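PDB 6FTH: extracellular solute-binding protein, family 1 from Bifidobacterium longum subsp. infantis, which probably captures human milk oligosaccharides outside the cell and delivers them to an ABC transporter for uptake. Local coordinates for residues G145-G150 with N427-N432; H154-K159 with W298-S303; K121-A126 with S333-A338. All coordinates share one frame; numbering follows the deposited sequence.

Interaction 1: residues G145-G150 with N427-N432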
loop_
_atom_site.group_PDB
_atom_site.type_symbol
_atom_site.label_atom_id
_atom_site.label_comp_id
_atom_site.label_asym_id
_atom_site.label_seq_id
_atom_site.Cartn_x
_atom_site.Cartn_y
_atom_site.Cartn_z
ATOM N N GLY A 145 -3.583 11.878 -4.860
ATOM C CA GLY A 145 -4.460 12.272 -5.944
ATOM C C GLY A 145 -5.077 11.113 -6.694
ATOM O O GLY A 145 -4.751 9.942 -6.504
ATOM N N LYS A 146 -5.948 11.498 -7.622
ATOM C CA LYS A 146 -6.856 10.539 -8.253
ATOM C C LYS A 146 -6.157 9.523 -9.157
ATOM O O LYS A 146 -6.741 8.481 -9.452
ATOM C CB LYS A 146 -7.950 11.284 -9.000
ATOM C CG LYS A 146 -7.458 12.131 -10.176
ATOM C CD LYS A 146 -8.597 12.927 -10.831
ATOM C CE LYS A 146 -8.167 13.704 -12.054
ATOM N NZ LYS A 146 -7.288 14.850 -11.789
ATOM N N SER A 147 -4.937 9.771 -9.625
ATOM C CA SER A 147 -4.274 8.705 -10.371
ATOM C C SER A 147 -3.934 7.509 -9.513
ATOM O O SER A 147 -3.611 6.445 -10.060
ATOM C CB SER A 147 -2.991 9.199 -11.044
ATOM O OG SER A 147 -3.313 9.994 -12.176
ATOM N N TYR A 148 -3.969 7.662 -8.187
ATOM C CA TYR A 148 -3.601 6.626 -7.236
ATOM C C TYR A 148 -4.797 6.052 -6.484
ATOM O O TYR A 148 -4.615 5.345 -5.487
ATOM C CB TYR A 148 -2.551 7.168 -6.269
ATOM C CG TYR A 148 -1.282 7.667 -6.914
ATOM C CD1 TYR A 148 -0.206 6.814 -7.101
ATOM C CD2 TYR A 148 -1.143 9.005 -7.270
ATOM C CE1 TYR A 148 0.987 7.267 -7.649
ATOM C CE2 TYR A 148 0.020 9.464 -7.820
ATOM C CZ TYR A 148 1.088 8.577 -8.005
ATOM O OH TYR A 148 2.284 9.002 -8.535
ATOM N N SER A 149 -6.014 6.318 -6.950
ATOM C CA SER A 149 -7.185 5.834 -6.243
ATOM C C SER A 149 -7.406 4.336 -6.382
ATOM O O SER A 149 -8.152 3.774 -5.566
ATOM C CB SER A 149 -8.440 6.549 -6.715
ATOM O OG SER A 149 -8.636 6.377 -8.103
ATOM N N GLY A 150 -6.801 3.688 -7.382
ATOM C CA GLY A 150 -6.901 2.247 -7.554
ATOM C C GLY A 150 -5.937 1.496 -6.663
ATOM O O GLY A 150 -5.212 2.078 -5.858
ATOM N N ASN A 427 1.706 5.345 -14.858
ATOM C CA ASN A 427 1.904 3.907 -14.948
ATOM C C ASN A 427 0.884 3.168 -14.096
ATOM O O ASN A 427 0.297 2.183 -14.544
ATOM C CB ASN A 427 3.310 3.547 -14.496
ATOM C CG ASN A 427 4.388 3.945 -15.518
ATOM O OD1 ASN A 427 4.108 4.184 -16.685
ATOM N ND2 ASN A 427 5.608 3.975 -15.066
ATOM N N LEU A 428 0.630 3.655 -12.882
ATOM C CA LEU A 428 -0.347 2.989 -12.023
ATOM C C LEU A 428 -1.755 3.094 -12.600
ATOM O O LEU A 428 -2.510 2.107 -12.619
ATOM C CB LEU A 428 -0.295 3.575 -10.611
ATOM C CG LEU A 428 -1.248 2.831 -9.675
ATOM C CD1 LEU A 428 -0.750 1.450 -9.396
ATOM C CD2 LEU A 428 -1.439 3.616 -8.376
ATOM N N LEU A 429 -2.135 4.280 -13.066
ATOM C CA LEU A 429 -3.435 4.459 -13.703
ATOM C C LEU A 429 -3.641 3.443 -14.823
ATOM O O LEU A 429 -4.692 2.785 -14.912
ATOM C CB LEU A 429 -3.498 5.874 -14.288
ATOM C CG LEU A 429 -4.576 6.913 -13.979
ATOM C CD1 LEU A 429 -4.750 7.819 -15.217
ATOM C CD2 LEU A 429 -5.905 6.359 -13.516
ATOM N N GLU A 430 -2.628 3.283 -15.680
ATOM C CA GLU A 430 -2.722 2.344 -16.788
ATOM C C GLU A 430 -2.809 0.909 -16.281
ATOM O O GLU A 430 -3.611 0.108 -16.787
ATOM C CB GLU A 430 -1.517 2.520 -17.714
ATOM C CG GLU A 430 -1.601 3.779 -18.533
ATOM C CD GLU A 430 -2.761 3.757 -19.504
ATOM O OE1 GLU A 430 -2.947 2.726 -20.189
ATOM O OE2 GLU A 430 -3.495 4.765 -19.574
ATOM N N ALA A 431 -2.004 0.569 -15.284
ATOM C CA ALA A 431 -2.036 -0.780 -14.732
ATOM C C ALA A 431 -3.380 -1.107 -14.098
ATOM O O ALA A 431 -3.726 -2.288 -13.989
ATOM C CB ALA A 431 -0.937 -0.966 -13.694
ATOM N N ASN A 432 -4.130 -0.100 -13.666
ATOM C CA ASN A 432 -5.418 -0.371 -13.023
ATOM C C ASN A 432 -6.578 -0.482 -14.002
ATOM O O ASN A 432 -7.634 -0.998 -13.620
ATOM C CB ASN A 432 -5.689 0.669 -11.934
ATOM C CG ASN A 432 -4.958 0.316 -10.652
ATOM O OD1 ASN A 432 -4.755 -0.872 -10.362
ATOM N ND2 ASN A 432 -4.525 1.326 -9.885
HETATM O O HOH W 1 -5.173 4.156 -9.797
#

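Interaction 2: residues H154-K159 with W298-S303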
loop_
_atom_site.group_PDB
_atom_site.type_symbol
_atom_site.label_atom_id
_atom_site.label_comp_id
_atom_site.label_asym_id
_atom_site.label_seq_id
_atom_site.Cartn_x
_atom_site.Cartn_y
_atom_site.Cartn_z
ATOM N N HIS A 154 -1.355 -5.907 -8.714
ATOM C CA HIS A 154 -1.665 -6.292 -10.088
ATOM C C HIS A 154 -1.030 -7.632 -10.419
ATOM O O HIS A 154 -0.051 -8.041 -9.797
ATOM C CB HIS A 154 -1.162 -5.254 -11.111
ATOM C CG HIS A 154 -1.469 -3.878 -10.685
ATOM N ND1 HIS A 154 -0.682 -3.195 -9.786
ATOM C CD2 HIS A 154 -2.551 -3.094 -10.911
ATOM C CE1 HIS A 154 -1.241 -2.034 -9.509
ATOM N NE2 HIS A 154 -2.381 -1.954 -10.166
ATOM N N MET A 155 -1.589 -8.305 -11.429
ATOM C CA MET A 155 -1.063 -9.558 -11.949
ATOM C C MET A 155 -0.642 -9.306 -13.389
ATOM O O MET A 155 -1.470 -8.923 -14.219
ATOM C CB MET A 155 -2.143 -10.640 -11.893
ATOM C CG MET A 155 -1.688 -12.002 -12.353
ATOM S SD MET A 155 -3.044 -13.181 -12.186
ATOM C CE MET A 155 -2.234 -14.734 -12.603
ATOM N N PHE A 156 0.635 -9.524 -13.684
ATOM C CA PHE A 156 1.189 -9.297 -15.015
ATOM C C PHE A 156 1.456 -10.615 -15.730
ATOM O O PHE A 156 1.813 -11.624 -15.110
ATOM C CB PHE A 156 2.493 -8.504 -14.917
ATOM C CG PHE A 156 2.330 -7.160 -14.268
ATOM C CD1 PHE A 156 1.447 -6.237 -14.787
ATOM C CD2 PHE A 156 3.043 -6.828 -13.126
ATOM C CE1 PHE A 156 1.288 -4.980 -14.187
ATOM C CE2 PHE A 156 2.885 -5.584 -12.525
ATOM C CZ PHE A 156 1.988 -4.668 -13.047
ATOM N N ILE A 157 1.312 -10.594 -17.056
ATOM C CA ILE A 157 1.683 -11.734 -17.887
ATOM C C ILE A 157 2.467 -11.240 -19.094
ATOM O O ILE A 157 2.270 -10.115 -19.570
ATOM C CB ILE A 157 0.461 -12.570 -18.296
ATOM C CG1 ILE A 157 0.863 -13.934 -18.863
ATOM C CG2 ILE A 157 -0.415 -11.833 -19.263
ATOM C CD1 ILE A 157 -0.257 -14.925 -18.745
ATOM N N ASN A 158 3.373 -12.091 -19.578
ATOM C CA ASN A 158 4.164 -11.804 -20.776
ATOM C C ASN A 158 3.283 -12.083 -21.985
ATOM O O ASN A 158 3.106 -13.234 -22.402
ATOM C CB ASN A 158 5.458 -12.606 -20.807
ATOM C CG ASN A 158 6.366 -12.105 -21.894
ATOM O OD1 ASN A 158 5.892 -11.845 -23.006
ATOM N ND2 ASN A 158 7.617 -11.869 -21.565
ATOM N N LYS A 159 2.673 -11.009 -22.504
ATOM C CA LYS A 159 1.812 -11.088 -23.668
ATOM C C LYS A 159 2.601 -11.438 -24.936
ATOM O O LYS A 159 2.059 -12.094 -25.836
ATOM C CB LYS A 159 1.071 -9.751 -23.832
ATOM C CG LYS A 159 0.011 -9.727 -24.943
ATOM C CD LYS A 159 -1.060 -10.791 -24.764
ATOM C CE LYS A 159 -2.330 -10.492 -25.542
ATOM N NZ LYS A 159 -2.047 -10.246 -27.001
ATOM N N TRP A 298 3.387 -3.757 -9.040
ATOM C CA TRP A 298 2.848 -2.397 -9.008
ATOM C C TRP A 298 2.575 -1.850 -10.400
ATOM O O TRP A 298 1.481 -1.342 -10.664
ATOM C CB TRP A 298 3.886 -1.502 -8.310
ATOM C CG TRP A 298 3.632 -0.033 -8.328
ATOM C CD1 TRP A 298 4.171 0.880 -9.197
ATOM C CD2 TRP A 298 2.816 0.710 -7.426
ATOM N NE1 TRP A 298 3.726 2.149 -8.892
ATOM C CE2 TRP A 298 2.890 2.067 -7.808
ATOM C CE3 TRP A 298 2.022 0.361 -6.333
ATOM C CZ2 TRP A 298 2.230 3.078 -7.117
ATOM C CZ3 TRP A 298 1.354 1.378 -5.654
ATOM C CH2 TRP A 298 1.456 2.706 -6.055
ATOM N N SER A 299 3.560 -1.937 -11.299
ATOM C CA SER A 299 3.414 -1.481 -12.682
ATOM C C SER A 299 4.406 -2.254 -13.541
ATOM O O SER A 299 5.394 -2.784 -13.031
ATOM C CB SER A 299 3.677 0.021 -12.816
ATOM O OG SER A 299 5.057 0.271 -12.653
ATOM N N GLN A 300 4.129 -2.317 -14.846
ATOM C CA GLN A 300 5.065 -3.015 -15.730
ATOM C C GLN A 300 6.445 -2.388 -15.664
ATOM O O GLN A 300 7.452 -3.101 -15.637
ATOM C CB GLN A 300 4.546 -3.096 -17.151
ATOM C CG GLN A 300 3.219 -3.793 -17.275
ATOM C CD GLN A 300 2.078 -2.806 -17.325
ATOM O OE1 GLN A 300 1.807 -2.098 -16.352
ATOM N NE2 GLN A 300 1.400 -2.735 -18.471
ATOM N N ASP A 301 6.526 -1.058 -15.590
ATOM C CA ASP A 301 7.842 -0.435 -15.514
ATOM C C ASP A 301 8.579 -0.846 -14.251
ATOM O O ASP A 301 9.767 -1.183 -14.292
ATOM C CB ASP A 301 7.737 1.089 -15.587
ATOM C CG ASP A 301 9.109 1.745 -15.650
ATOM O OD1 ASP A 301 9.695 1.804 -16.758
ATOM O OD2 ASP A 301 9.623 2.148 -14.590
ATOM N N ALA A 302 7.907 -0.793 -13.096
ATOM C CA ALA A 302 8.583 -1.108 -11.847
ATOM C C ALA A 302 9.003 -2.570 -11.803
ATOM O O ALA A 302 10.064 -2.900 -11.266
ATOM C CB ALA A 302 7.675 -0.800 -10.657
ATOM N N SER A 303 8.167 -3.467 -12.340
ATOM C CA SER A 303 8.461 -4.899 -12.287
ATOM C C SER A 303 9.505 -5.323 -13.323
ATOM O O SER A 303 10.315 -6.221 -13.055
ATOM C CB SER A 303 7.181 -5.701 -12.512
ATOM O OG SER A 303 6.420 -5.744 -11.311
#

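Interaction 3: residues K121-A126 with S333-A338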
loop_
_atom_site.group_PDB
_atom_site.type_symbol
_atom_site.label_atom_id
_atom_site.label_comp_id
_atom_site.label_asym_id
_atom_site.label_seq_id
_atom_site.Cartn_x
_atom_site.Cartn_y
_atom_site.Cartn_z
ATOM N N LYS A 121 -13.664 18.063 2.647
ATOM C CA LYS A 121 -14.896 18.244 1.880
ATOM C C LYS A 121 -14.849 17.456 0.581
ATOM O O LYS A 121 -15.808 16.763 0.221
ATOM C CB LYS A 121 -15.118 19.721 1.553
ATOM C CG LYS A 121 -16.401 19.980 0.707
ATOM C CD LYS A 121 -16.609 21.463 0.405
ATOM C CE LYS A 121 -17.999 21.746 -0.205
ATOM N NZ LYS A 121 -18.265 20.927 -1.417
ATOM N N GLU A 122 -13.731 17.575 -0.157
ATOM C CA GLU A 122 -13.603 16.909 -1.443
ATOM C C GLU A 122 -13.328 15.421 -1.305
ATOM O O GLU A 122 -13.711 14.644 -2.188
ATOM C CB GLU A 122 -12.499 17.589 -2.268
ATOM C CG GLU A 122 -12.762 19.086 -2.538
ATOM C CD GLU A 122 -11.871 19.727 -3.621
ATOM O OE1 GLU A 122 -11.348 19.002 -4.497
ATOM O OE2 GLU A 122 -11.707 20.969 -3.593
ATOM N N LYS A 123 -12.654 15.002 -0.226
ATOM C CA LYS A 123 -12.275 13.607 -0.003
ATOM C C LYS A 123 -12.668 13.171 1.408
ATOM O O LYS A 123 -11.807 12.948 2.269
ATOM C CB LYS A 123 -10.775 13.442 -0.245
ATOM C CG LYS A 123 -10.401 13.811 -1.689
ATOM C CD LYS A 123 -8.924 13.656 -1.994
ATOM C CE LYS A 123 -8.655 13.959 -3.470
ATOM N NZ LYS A 123 -9.166 12.881 -4.346
ATOM N N PRO A 124 -13.969 12.993 1.664
ATOM C CA PRO A 124 -14.420 12.676 3.031
ATOM C C PRO A 124 -13.824 11.413 3.628
ATOM O O PRO A 124 -13.702 11.325 4.858
ATOM C CB PRO A 124 -15.944 12.564 2.880
ATOM C CG PRO A 124 -16.193 12.387 1.413
ATOM C CD PRO A 124 -15.091 13.133 0.728
ATOM N N ASP A 125 -13.447 10.427 2.810
ATOM C CA ASP A 125 -12.907 9.189 3.344
ATOM C C ASP A 125 -11.506 9.391 3.883
ATOM O O ASP A 125 -11.026 8.556 4.658
ATOM C CB ASP A 125 -12.890 8.088 2.277
ATOM C CG ASP A 125 -14.231 7.389 2.128
ATOM O OD1 ASP A 125 -15.207 7.810 2.787
ATOM O OD2 ASP A 125 -14.300 6.413 1.354
ATOM N N ALA A 126 -10.832 10.466 3.461
ATOM C CA ALA A 126 -9.534 10.781 4.048
ATOM C C ALA A 126 -9.703 11.211 5.494
ATOM O O ALA A 126 -8.937 10.786 6.365
ATOM C CB ALA A 126 -8.827 11.870 3.234
ATOM N N SER A 333 -6.715 1.035 -2.194
ATOM C CA SER A 333 -6.466 2.335 -2.783
ATOM C C SER A 333 -5.061 2.767 -2.416
ATOM O O SER A 333 -4.664 2.664 -1.255
ATOM C CB SER A 333 -7.460 3.361 -2.237
ATOM O OG SER A 333 -7.017 4.691 -2.512
ATOM N N ALA A 334 -4.318 3.247 -3.407
ATOM C CA ALA A 334 -2.982 3.759 -3.176
ATOM C C ALA A 334 -2.972 5.252 -2.881
ATOM O O ALA A 334 -1.894 5.861 -2.854
ATOM C CB ALA A 334 -2.116 3.488 -4.401
ATOM N N GLU A 335 -4.123 5.859 -2.631
ATOM C CA GLU A 335 -4.174 7.317 -2.644
ATOM C C GLU A 335 -3.789 7.952 -1.302
ATOM O O GLU A 335 -3.050 8.950 -1.289
ATOM C CB GLU A 335 -5.578 7.781 -3.059
ATOM C CG GLU A 335 -5.681 9.299 -3.222
ATOM C CD GLU A 335 -7.020 9.798 -3.628
ATOM O OE1 GLU A 335 -7.894 8.999 -4.037
ATOM O OE2 GLU A 335 -7.198 11.025 -3.530
ATOM N N PHE A 336 -4.264 7.401 -0.177
ATOM C CA PHE A 336 -4.177 8.028 1.137
ATOM C C PHE A 336 -3.155 7.353 2.043
ATOM O O PHE A 336 -2.952 6.139 2.005
ATOM C CB PHE A 336 -5.513 7.947 1.885
ATOM C CG PHE A 336 -6.674 8.572 1.164
ATOM C CD1 PHE A 336 -6.567 9.796 0.542
ATOM C CD2 PHE A 336 -7.889 7.927 1.117
ATOM C CE1 PHE A 336 -7.661 10.366 -0.121
ATOM C CE2 PHE A 336 -8.970 8.495 0.451
ATOM C CZ PHE A 336 -8.844 9.699 -0.180
ATOM N N GLU A 337 -2.554 8.166 2.915
ATOM C CA GLU A 337 -1.719 7.706 4.012
ATOM C C GLU A 337 -2.184 8.418 5.273
ATOM O O GLU A 337 -2.652 9.556 5.220
ATOM C CB GLU A 337 -0.225 7.993 3.740
ATOM C CG GLU A 337 0.336 7.262 2.518
ATOM C CD GLU A 337 0.453 5.747 2.729
ATOM O OE1 GLU A 337 0.561 5.285 3.889
ATOM O OE2 GLU A 337 0.435 5.021 1.717
ATOM N N ALA A 338 -2.061 7.740 6.416
ATOM C CA ALA A 338 -2.741 8.170 7.635
ATOM C C ALA A 338 -1.844 8.810 8.688
ATOM O O ALA A 338 -2.338 9.130 9.771
ATOM C CB ALA A 338 -3.437 6.972 8.268
HETATM O O HOH W 2 -10.384 10.090 -3.967
#

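Interaction 1: residues G145-G150 with N427-N432
Leu428 lays its CD2 methyl obliquely against the ring of Tyr148, 3.7 Å from Tyr148 CD1. The same methyl comes within 3.9 Å of Ser147 O, in the short 3-10 segment 146-147. Leu428 CG stands anti to its backbone N (chi1 -176°), on a side chain that leaves the helix toward the loop. Tyr148 is held at its other end by a hydrogen bond from its OH group to Asp422. Toward the more exposed side, Leu429 CG packs on Ser147 OG at 3.8 Å.

One turn on from Leu428, the amide of Asn432 closes over Gly150, with ND2 3.5 Å from Gly150 CA. A side chain at position 150 would run into this amide. The polar link across the contact is a water molecule: it accepts from Asn432 ND2 and from Gly150 N, each at 2.9 Å, and donates to Ser147 O at 2.8 Å. Asn432 ND2 also bonds Thr151 O, while OD1 bonds His154 NE2, and together these fix the rotation of the amide.

The loop carrying 145-150 joins strand 140-143 to strand 154-158, consistent with a crossing between the two lobes of a solute-binding protein. Helix 423-432 lies against it and against strand 154-158, where Leu428 and Ala431 touch His154.

Interaction 2: residues H154-K159 with W298-S303
His154, at the beginning of the segment, brings its imidazole up to the backbone of Trp298. Trp298 O lies obliquely to the ring, 3.0 Å from His154 ND1 and equally near CE1, but the angle at ND1 is too poor for a hydrogen bond. That nitrogen is instead bonded to Gly297 O, one residue earlier, and the other ring nitrogen, NE2, is bonded to Asn432 OD1.

Two residues on, Phe156 points from the same face of the strand and carries most of the packing. Its CG lies anti to the carbonyl carbon (chi1 -60°), and beyond it the ring packs against the start of helix 300-304. CZ is 3.5 Å from Ser299 C, Trp298 C sits at the ring edge near its plane, and Gln300 CA lies over one face. The bent Gln300 side chain crosses the ring with its amide plane 24° from the ring plane, OE1 standing 3.6 Å from Phe156 CE1. Ser303 OG approaches Phe156 CE2 to 3.7 Å. An alanine in place of Phe156 would probably open a gap beside this helix start, leaving the Gln300 chain and Ser303 without the ring they rest on.

The helix is N-capped by Ser299, whose OG accepts from Ala302 N at 3.1 Å. It belongs to the connection that leads from strand 292-297 to strand 311-313, which flank strand 154-158 in the sheet and run parallel to each other: a beta-alpha-beta crossover.

Chemically, Phe156 meets mainly backbone and polar atoms, with contacts that are van der Waals in kind. At His154 both ring nitrogens face oxygen acceptors, which would favour the doubly protonated, positively charged form.

Interaction 3: residues K121-A126 with S333-A338
Lys123 NZ forms a salt bridge with Glu335 OE2 at 2.8 Å, meeting the carboxylate on the syn lone pair. The lysine chain runs straight as far as CE and then bends (chi4 -72°), which places NZ beside that oxygen. A water completes the link, accepting from Lys123 NZ at 3.1 Å and donating to Glu335 OE1 at 2.7 Å. Each partner has further polar company: Lys123 NZ makes a second salt bridge, to Asp415, and Glu335 OE2 accepts a hydrogen bond from Ser143, so the lysine is probably held in its charged form.

The segment 333-338 begins with an ST turn, in which Ser333 OG accepts from Glu335 N at 3.1 Å, and passes into strand 336-337, paired antiparallel with strand 140-143. Lys123 occupies the break between helices 114-122 and 124-130.

Around the salt bridge the Phe336 ring fits against this break. Ala126 CB makes a CH-pi contact over one face, 4.0 Å from the ring centroid and 16° off the normal. Glu335 CB covers the opposite face toward the rim. Lys123 CD lies at the ring edge, in plane, 4.0 Å from Phe336 CE1, while Asp125 CB packs more loosely near CE2.

Overall arrangement
Interaction 1 lies between the other two: its centre is 14 Å from each, whereas those of interactions 2 and 3 are 26 Å apart. Towards interaction 2 the junction is His154, joined to Asn432 by a short bond (OD1 to NE2, 2.6 Å) and packed on Leu428. Towards interaction 3 it is backbone, Gly150 O receiving Ala334 N at 2.9 Å. Interactions 2 and 3 meet where Trp298 CH2 reaches Ala334 CB at 4.0 Å. Interaction 2 belongs to the sheet containing strand 154-158 and interaction 3 to helices 114-122 and 124-130 and the strand pair 140-143/336-337, so the series probably runs from one lobe to the other through the hinge region.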